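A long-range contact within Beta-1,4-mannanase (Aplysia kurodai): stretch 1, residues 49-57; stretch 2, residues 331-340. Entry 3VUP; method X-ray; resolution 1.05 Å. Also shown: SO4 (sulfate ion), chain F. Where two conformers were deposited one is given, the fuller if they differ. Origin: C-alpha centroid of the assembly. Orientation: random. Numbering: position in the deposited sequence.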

# COMPACT_ATOMS: atom_id res chain seq x y z
N LYS A 49 19.93 -3.31 -0.07
CA LYS A 49 21.08 -3.53 0.79
C LYS A 49 21.18 -2.46 1.88
O LYS A 49 21.36 -2.78 3.05
CB LYS A 49 22.37 -3.56 -0.02
CG LYS A 49 23.59 -3.83 0.85
CD LYS A 49 24.85 -3.89 0.01
CE LYS A 49 26.01 -4.49 0.81
NZ LYS A 49 26.34 -3.68 2.00
N LYS A 50 21.05 -1.20 1.49
CA LYS A 50 21.13 -0.11 2.47
C LYS A 50 20.04 -0.22 3.52
O LYS A 50 20.29 0.01 4.71
CB LYS A 50 21.05 1.25 1.78
CG LYS A 50 22.31 1.59 1.00
CD LYS A 50 22.28 3.00 0.45
CE LYS A 50 21.22 3.15 -0.63
NZ LYS A 50 21.27 4.50 -1.29
N LEU A 51 18.83 -0.58 3.10
CA LEU A 51 17.73 -0.74 4.03
C LEU A 51 17.99 -1.87 5.02
O LEU A 51 17.79 -1.72 6.22
CB LEU A 51 16.43 -1.00 3.26
CG LEU A 51 15.20 -1.26 4.12
CD1 LEU A 51 14.90 -0.06 5.01
CD2 LEU A 51 14.01 -1.58 3.23
N HIS A 52 18.43 -3.01 4.51
CA HIS A 52 18.77 -4.14 5.37
C HIS A 52 19.89 -3.79 6.35
O HIS A 52 19.81 -4.09 7.54
CB HIS A 52 19.20 -5.34 4.53
CG HIS A 52 19.85 -6.41 5.34
ND1 HIS A 52 19.14 -7.18 6.24
CD2 HIS A 52 21.13 -6.82 5.42
CE1 HIS A 52 19.96 -8.04 6.82
NE2 HIS A 52 21.18 -7.84 6.35
N ASP A 53 20.94 -3.16 5.84
CA ASP A 53 22.08 -2.81 6.68
C ASP A 53 21.68 -1.85 7.80
O ASP A 53 22.26 -1.88 8.88
CB ASP A 53 23.21 -2.21 5.83
CG ASP A 53 23.88 -3.24 4.94
OD1 ASP A 53 23.69 -4.45 5.17
OD2 ASP A 53 24.62 -2.83 4.01
N ALA A 54 20.67 -1.02 7.55
CA ALA A 54 20.17 -0.10 8.56
C ALA A 54 19.24 -0.77 9.57
O ALA A 54 18.86 -0.16 10.56
CB ALA A 54 19.47 1.07 7.91
N GLY A 55 18.86 -2.02 9.31
CA GLY A 55 17.98 -2.72 10.22
C GLY A 55 16.51 -2.75 9.84
O GLY A 55 15.66 -3.14 10.65
N GLY A 56 16.19 -2.36 8.61
CA GLY A 56 14.83 -2.46 8.12
C GLY A 56 14.50 -3.88 7.72
O GLY A 56 15.39 -4.67 7.40
N ASN A 57 13.20 -4.19 7.71
CA ASN A 57 12.72 -5.49 7.25
C ASN A 57 11.63 -5.38 6.18
O ASN A 57 11.11 -6.41 5.77
CB ASN A 57 12.23 -6.36 8.42
CG ASN A 57 11.01 -5.80 9.11
OD1 ASN A 57 10.29 -4.94 8.58
ND2 ASN A 57 10.76 -6.28 10.32
N GLN A 331 16.35 8.97 7.01
CA GLN A 331 15.36 8.02 7.49
C GLN A 331 15.98 6.75 8.07
O GLN A 331 15.44 6.18 9.02
CB GLN A 331 14.32 7.71 6.41
CG GLN A 331 13.51 8.95 6.07
CD GLN A 331 12.54 8.75 4.92
OE1 GLN A 331 12.46 7.67 4.33
NE2 GLN A 331 11.80 9.80 4.60
N ARG A 332 17.11 6.34 7.52
CA ARG A 332 17.82 5.18 8.05
C ARG A 332 18.20 5.33 9.51
O ARG A 332 18.34 4.33 10.21
CB ARG A 332 19.07 4.89 7.23
CG ARG A 332 18.78 4.16 5.94
CD ARG A 332 20.05 3.70 5.24
NE ARG A 332 20.80 4.79 4.63
CZ ARG A 332 20.54 5.29 3.43
NH1 ARG A 332 21.28 6.27 2.93
NH2 ARG A 332 19.51 4.82 2.72
N LYS A 333 18.39 6.57 9.96
CA LYS A 333 18.70 6.77 11.37
C LYS A 333 17.57 6.29 12.26
O LYS A 333 17.80 5.70 13.31
CB LYS A 333 18.89 8.26 11.67
CG LYS A 333 20.00 8.93 10.92
CD LYS A 333 20.05 10.41 11.24
CE LYS A 333 20.48 10.65 12.68
NZ LYS A 333 20.50 12.09 13.01
N GLY A 334 16.34 6.56 11.84
CA GLY A 334 15.19 6.14 12.62
C GLY A 334 14.99 4.64 12.58
O GLY A 334 14.69 4.01 13.59
N ILE A 335 15.14 4.07 11.39
CA ILE A 335 15.09 2.62 11.21
C ILE A 335 16.13 1.93 12.09
O ILE A 335 15.81 0.96 12.79
CB ILE A 335 15.29 2.28 9.72
CG1 ILE A 335 14.10 2.80 8.91
CG2 ILE A 335 15.50 0.79 9.52
CD1 ILE A 335 14.36 2.87 7.43
N THR A 336 17.35 2.43 12.09
CA THR A 336 18.41 1.86 12.92
C THR A 336 18.09 1.98 14.41
O THR A 336 18.33 1.06 15.18
CB THR A 336 19.76 2.51 12.61
OG1 THR A 336 20.15 2.19 11.27
CG2 THR A 336 20.83 2.03 13.56
N ASN A 337 17.52 3.11 14.81
CA ASN A 337 17.29 3.34 16.23
C ASN A 337 16.33 2.34 16.85
O ASN A 337 16.50 1.95 18.01
CB ASN A 337 16.81 4.76 16.48
CG ASN A 337 16.71 5.07 17.94
OD1 ASN A 337 15.63 5.04 18.52
ND2 ASN A 337 17.85 5.33 18.57
N ILE A 338 15.32 1.92 16.09
CA ILE A 338 14.30 1.03 16.65
C ILE A 338 14.57 -0.45 16.40
O ILE A 338 13.80 -1.28 16.86
CB ILE A 338 12.86 1.39 16.18
CG1 ILE A 338 12.67 1.12 14.68
CG2 ILE A 338 12.49 2.82 16.54
CD1 ILE A 338 11.21 1.06 14.27
N LYS A 339 15.65 -0.78 15.70
CA LYS A 339 15.80 -2.13 15.15
C LYS A 339 15.86 -3.23 16.21
O LYS A 339 15.54 -4.38 15.92
CB LYS A 339 16.99 -2.24 14.20
CG LYS A 339 18.34 -2.30 14.86
CD LYS A 339 19.41 -2.35 13.79
CE LYS A 339 20.79 -2.47 14.39
NZ LYS A 339 21.87 -2.45 13.36
N ASP A 340 16.27 -2.87 17.42
CA ASP A 340 16.45 -3.84 18.49
C ASP A 340 15.29 -3.84 19.50
O ASP A 340 15.38 -4.52 20.52
CB ASP A 340 17.79 -3.61 19.21
CG ASP A 340 17.90 -2.21 19.82
OD1 ASP A 340 17.03 -1.35 19.55
OD2 ASP A 340 18.88 -1.97 20.56
S SO4 F . 12.85 13.49 5.81
O1 SO4 F . 12.52 13.01 4.48
O2 SO4 F . 12.86 12.26 6.49
O3 SO4 F . 14.24 13.86 5.91
O4 SO4 F . 12.03 14.66 6.08
O HOH W 1 18.72 5.59 -0.03
O HOH W 2 21.21 6.92 0.22
O HOH W 3 22.44 -0.38 11.34
O HOH W 4 14.17 -1.11 12.15

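Residues 49-57 carry the last part of a helix and the turn that follows it. Residues 331-340 are mostly helix. At least 278 residues of sequence separate any two residues that touch. The backbones come closest at A54 and T336, with CA to CA at 5.1 Å. G56 and I335 follow, with CA to CA at 6.0 Å. The contact buries 398 Å² in all.

The first helix closes with a Schellman motif. G56 N bonds back to L51 O at 2.9 Å, and G55 N to H52 O at 2.9 Å. G55 has a positive phi of 99°. A CB there would be jammed against the carbonyl O of A54, and it would lie 2.6 Å from K339 CD. A CB on G56 would clash with L51 CD1 at 2.4 Å. At G55 the missing CB leaves room for the K339 side chain; at G56 it leaves room for L51 within the same stretch.

Apolar packing centres on I335, whose CA-to-CB bond points toward the first stretch. Its CD1 meets L51 CD1 at 3.8 Å. Its CG2 lies 3.4 Å from G56 N and 4.3 Å from A54 CB. The A54 methyl also points toward the second helix, where A54 CB rests 3.7 Å from R332 CG. K339 adds its aliphatic chain, with CD 3.9 Å from G55 CA.

The A54 carbonyl is the polar focus. T336 OG1 lies 2.8 Å from A54 O and 3.0 Å from R332 O. Both are within hydrogen-bonding reach, but the hydroxyl has one proton, and the geometry leaves its choice open. T336 CA also approaches A54 O at 3.1 Å, a CA-H...O contact.

K50 and R332 bring like charges together. K50 NZ is 4.4 Å from R332 NH2, and K50 CD lies over one face of the guanidinium. Two waters accept hydrogen bonds from both side chains. Water 1 is 3.0 Å from K50 NZ and 3.0 Å from R332 NH2. Water 2 is 2.9 Å from K50 NZ and 2.8 Å from R332 NH1. These shared acceptors help to accommodate the two cations. Within the first stretch, K49 NZ forms a salt bridge with D53 OD2 at 2.8 Å.

Two more waters bridge the stretches. Water 4 joins backbone to backbone, donating to G55 O at 2.9 Å and to I335 O at 2.7 Å. Water 3 joins backbone to side chain: it donates to D53 O at 2.9 Å and accepts from K339 NZ at 2.9 Å, and its bond to T336 OG1 at 3.4 Å is weak.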